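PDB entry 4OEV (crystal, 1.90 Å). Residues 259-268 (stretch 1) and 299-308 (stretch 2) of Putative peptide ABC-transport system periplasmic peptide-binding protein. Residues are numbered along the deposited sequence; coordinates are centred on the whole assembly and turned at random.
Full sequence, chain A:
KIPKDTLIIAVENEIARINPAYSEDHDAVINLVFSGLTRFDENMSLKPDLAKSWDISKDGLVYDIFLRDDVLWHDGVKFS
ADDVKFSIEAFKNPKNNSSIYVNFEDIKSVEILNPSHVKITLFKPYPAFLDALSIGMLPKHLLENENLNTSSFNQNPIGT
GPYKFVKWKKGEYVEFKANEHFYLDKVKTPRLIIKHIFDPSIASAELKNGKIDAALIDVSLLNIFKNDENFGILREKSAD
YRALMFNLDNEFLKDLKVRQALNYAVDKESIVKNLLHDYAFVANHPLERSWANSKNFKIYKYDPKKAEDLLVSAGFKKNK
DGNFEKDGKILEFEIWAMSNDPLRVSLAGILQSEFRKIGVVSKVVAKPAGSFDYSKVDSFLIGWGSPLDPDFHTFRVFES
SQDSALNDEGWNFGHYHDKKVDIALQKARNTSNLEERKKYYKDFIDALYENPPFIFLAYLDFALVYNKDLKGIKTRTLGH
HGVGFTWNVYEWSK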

# COMPACT_ATOMS: atom_id res chain seq x y z
N ARG A 259 -16.62 10.95 16.53
CA ARG A 259 -15.96 10.70 15.28
C ARG A 259 -16.74 11.35 14.12
O ARG A 259 -16.13 11.91 13.20
N GLN A 260 -18.07 11.33 14.18
CA GLN A 260 -18.82 12.01 13.14
C GLN A 260 -18.59 13.54 13.22
O GLN A 260 -18.45 14.24 12.22
N ALA A 261 -18.57 14.04 14.43
CA ALA A 261 -18.37 15.48 14.61
C ALA A 261 -17.02 15.93 14.02
O ALA A 261 -16.94 16.95 13.33
N LEU A 262 -15.96 15.16 14.29
CA LEU A 262 -14.64 15.51 13.77
C LEU A 262 -14.61 15.47 12.23
O LEU A 262 -13.92 16.27 11.59
N ASN A 263 -15.38 14.56 11.64
CA ASN A 263 -15.51 14.55 10.19
C ASN A 263 -16.20 15.83 9.67
O ASN A 263 -15.71 16.44 8.73
N TYR A 264 -17.30 16.24 10.30
CA TYR A 264 -18.03 17.45 9.89
C TYR A 264 -17.21 18.72 10.09
O TYR A 264 -17.51 19.79 9.49
N ALA A 265 -16.17 18.62 10.91
CA ALA A 265 -15.38 19.77 11.28
C ALA A 265 -14.34 20.17 10.23
O ALA A 265 -13.85 21.30 10.23
N VAL A 266 -13.97 19.24 9.36
CA VAL A 266 -12.85 19.48 8.45
C VAL A 266 -13.31 19.95 7.06
O VAL A 266 -14.10 19.28 6.40
N ASP A 267 -12.80 21.09 6.60
CA ASP A 267 -13.11 21.59 5.27
C ASP A 267 -12.13 20.99 4.28
O ASP A 267 -11.07 21.57 3.99
N LYS A 268 -12.48 19.80 3.78
CA LYS A 268 -11.62 19.03 2.90
C LYS A 268 -11.39 19.74 1.57
O LYS A 268 -10.31 19.64 0.99
N ILE A 299 -21.89 11.30 2.41
CA ILE A 299 -20.64 11.89 2.89
C ILE A 299 -20.87 12.85 4.05
O ILE A 299 -21.99 13.36 4.26
N TYR A 300 -19.77 13.13 4.75
CA TYR A 300 -19.76 14.15 5.77
C TYR A 300 -19.37 15.47 5.11
O TYR A 300 -18.17 15.74 4.94
N LYS A 301 -20.35 16.28 4.70
CA LYS A 301 -20.05 17.63 4.20
C LYS A 301 -19.40 18.47 5.29
O LYS A 301 -19.64 18.26 6.47
N TYR A 302 -18.61 19.46 4.91
CA TYR A 302 -18.04 20.38 5.88
C TYR A 302 -19.17 21.17 6.55
O TYR A 302 -19.83 21.95 5.89
N ASP A 303 -19.39 20.96 7.85
CA ASP A 303 -20.51 21.60 8.58
C ASP A 303 -20.16 21.72 10.07
O ASP A 303 -20.48 20.83 10.89
N PRO A 304 -19.45 22.80 10.42
CA PRO A 304 -18.99 23.10 11.77
C PRO A 304 -20.14 23.15 12.78
O PRO A 304 -19.96 22.75 13.95
N LYS A 305 -21.29 23.64 12.32
CA LYS A 305 -22.44 23.76 13.22
C LYS A 305 -22.94 22.40 13.61
O LYS A 305 -23.28 22.17 14.77
N LYS A 306 -22.98 21.50 12.64
CA LYS A 306 -23.42 20.13 12.90
C LYS A 306 -22.44 19.42 13.82
O LYS A 306 -22.87 18.63 14.68
N ALA A 307 -21.15 19.69 13.63
CA ALA A 307 -20.12 19.10 14.49
C ALA A 307 -20.44 19.48 15.94
O ALA A 307 -20.55 18.61 16.79
N GLU A 308 -20.64 20.78 16.20
CA GLU A 308 -20.94 21.23 17.54
C GLU A 308 -22.24 20.64 18.07
O GLU A 308 -22.27 20.17 19.19

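Stretch 2 approaches stretch 1 as an extended segment, residues 299-303, that leads into a helix at Pro304. This helix runs nearly antiparallel to the helix of stretch 1, at 162° and with the axes 7.6 Å apart at closest approach. Ile299, at the start, makes no contact across the gap; its side chain (chi1 p, chi2 t) is exposed.

Tyr300 is the first residue to point toward stretch 1. With chi1 m, its ring lies beside the helix, and Asn263 CB sits over one face in a CH-pi contact, 4.2 Å from the centroid of the Tyr300 ring. Asn263 also points toward stretch 2, while its ND2 donates to Arg259 O at 3.0 Å, one turn back, so ND2 is satisfied, and CB packs on the ring. The edge of Tyr300 meets the face of Tyr264, with centroids 5.0 Å apart and planes at 81°; the closest atoms are Tyr300 CD1 and Tyr264 CZ, at 3.4 Å. A tyrosine suits this buried site because its ring offers both a face and an edge to pack, while its hydroxyl, Tyr300 OH, 3.5 Å from Gln260 CG, finds a hydrogen bond elsewhere in the structure. On the backbone side, water 1 lies 2.9 Å from Tyr300 O and 2.8 Å from Val266 O and bridges the stretches.

Lys301 turns its CA-to-CB bond away and its long chain is exposed, as a lysine readily is. Lys301 O lies at the edge of the Tyr264 ring, 3.1 Å from Tyr264 CD1.

Tyr302 (chi1 t) leaves sideways and lays its ring against the end of stretch 1. Asp267 CB stands almost squarely over one face, 3.5 Å from the centroid of the Tyr302 ring, and Ala265 O approaches the ring edge, 3.4 Å from Tyr302 CE1.

Asp303 does two jobs. Its backbone N donates to Tyr264 O at 2.8 Å, the shorter of the two hydrogen bonds across the stretches, and its side chain (chi1 t) caps the new helix, with OD1 accepting from Lys306 N at 3.2 Å. A short acidic side chain is well suited to an N-cap, where backbone amides lack helical acceptors. Pro304, whose nitrogen has no hydrogen to donate, fits the first turn, its CA-to-CB bond pointing away; Lys305 likewise points away and makes no contact.

Lys306 points toward stretch 1 with all four chi angles t. Its CD lies 3.8 Å from the centroid of the Tyr264 ring, over the face opposite Tyr300, and its NZ makes a weak hydrogen bond of 3.2 Å to Tyr264 OH. Tyr264 (chi1 m) is therefore sandwiched.

Ala307 completes the contact. Ala307 CB lies 3.3 Å from Ala261 O, and 4.2 Å from Ala261 CB, 4.0 Å from Tyr264 CB and 4.3 Å from Ala265 CB. Such small side chains accommodate the close backbones, Ala261 CA and Ala307 CA being 4.0 Å apart. Glu308 points away.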

# COMPACT_ATOMS: atom_id res chain seq x y z
CB ARG A 259 -15.82 9.18 15.05
CG ARG A 259 -14.71 8.57 15.83
CD ARG A 259 -14.63 7.10 15.57
NE ARG A 259 -15.62 6.33 16.35
CZ ARG A 259 -16.58 5.58 15.82
NH1 ARG A 259 -17.38 4.92 16.65
NH2 ARG A 259 -16.75 5.47 14.48
CB GLN A 260 -20.31 11.71 13.28
CG GLN A 260 -20.65 10.23 13.16
CD GLN A 260 -22.14 9.98 13.44
OE1 GLN A 260 -22.70 10.51 14.41
NE2 GLN A 260 -22.77 9.16 12.61
CB ALA A 261 -18.49 15.84 16.06
CB LEU A 262 -13.58 14.58 14.35
CG LEU A 262 -13.51 14.71 15.86
CD1 LEU A 262 -12.63 13.70 16.42
CD2 LEU A 262 -12.97 16.11 16.26
CB ASN A 263 -16.26 13.33 9.74
CG ASN A 263 -15.31 12.16 9.45
OD1 ASN A 263 -14.78 12.06 8.34
ND2 ASN A 263 -15.07 11.33 10.45
CB TYR A 264 -19.37 17.58 10.65
CG TYR A 264 -20.48 16.68 10.13
CD1 TYR A 264 -20.98 16.84 8.84
CD2 TYR A 264 -21.04 15.70 10.93
CE1 TYR A 264 -22.00 16.02 8.37
CE2 TYR A 264 -22.06 14.89 10.48
CZ TYR A 264 -22.53 15.05 9.18
OH TYR A 264 -23.53 14.22 8.70
CB ALA A 265 -14.68 19.51 12.59
CB VAL A 266 -11.98 18.18 8.28
CG1 VAL A 266 -10.79 18.47 7.31
CG2 VAL A 266 -11.44 17.72 9.64
CB ASP A 267 -13.07 23.14 5.23
CG ASP A 267 -13.50 23.72 3.87
OD1 ASP A 267 -13.89 22.95 2.98
OD2 ASP A 267 -13.51 24.97 3.73
CB LYS A 268 -12.23 17.65 2.62
CG LYS A 268 -12.54 16.84 3.85
CD LYS A 268 -12.77 15.40 3.47
CE LYS A 268 -13.78 14.73 4.35
NZ LYS A 268 -13.99 13.26 3.93
CB ILE A 299 -19.84 12.66 1.79
CG1 ILE A 299 -20.51 14.00 1.47
CG2 ILE A 299 -19.59 11.79 0.58
CD1 ILE A 299 -19.69 14.90 0.58
CB TYR A 300 -18.77 13.79 6.90
CG TYR A 300 -19.24 12.56 7.67
CD1 TYR A 300 -20.22 12.67 8.66
CD2 TYR A 300 -18.73 11.29 7.38
CE1 TYR A 300 -20.68 11.57 9.36
CE2 TYR A 300 -19.18 10.15 8.09
CZ TYR A 300 -20.16 10.31 9.08
OH TYR A 300 -20.65 9.22 9.81
CB LYS A 301 -21.29 18.36 3.73
CG LYS A 301 -21.87 17.88 2.44
CD LYS A 301 -22.84 18.95 1.87
CE LYS A 301 -23.80 19.50 2.93
NZ LYS A 301 -24.81 20.46 2.36
CB TYR A 302 -17.04 21.32 5.20
CG TYR A 302 -16.59 22.48 6.07
CD1 TYR A 302 -15.94 22.25 7.26
CD2 TYR A 302 -16.78 23.78 5.66
CE1 TYR A 302 -15.51 23.30 8.05
CE2 TYR A 302 -16.34 24.84 6.43
CZ TYR A 302 -15.70 24.59 7.63
OH TYR A 302 -15.28 25.65 8.41
CB ASP A 303 -21.79 20.78 8.39
CG ASP A 303 -23.04 21.50 8.81
OD1 ASP A 303 -23.00 22.51 9.56
OD2 ASP A 303 -24.11 21.01 8.37
CB PRO A 304 -18.35 24.49 11.62
CG PRO A 304 -17.96 24.57 10.19
CD PRO A 304 -19.02 23.82 9.45
CB LYS A 305 -23.59 24.56 12.62
CG LYS A 305 -24.65 24.89 13.67
CD LYS A 305 -25.83 25.68 13.12
CE LYS A 305 -26.81 26.05 14.25
NZ LYS A 305 -27.17 24.85 15.09
CB LYS A 306 -23.57 19.34 11.60
CG LYS A 306 -24.25 18.01 11.83
CD LYS A 306 -24.81 17.44 10.53
CE LYS A 306 -25.56 16.13 10.77
NZ LYS A 306 -26.30 15.67 9.54
CB ALA A 307 -18.73 19.56 14.12
CB GLU A 308 -20.97 22.79 17.60
CG GLU A 308 -19.56 23.33 17.52
CD GLU A 308 -19.47 24.84 17.62
OE1 GLU A 308 -20.53 25.50 17.69
OE2 GLU A 308 -18.34 25.37 17.62
O HOH W 1 -15.75 17.16 5.70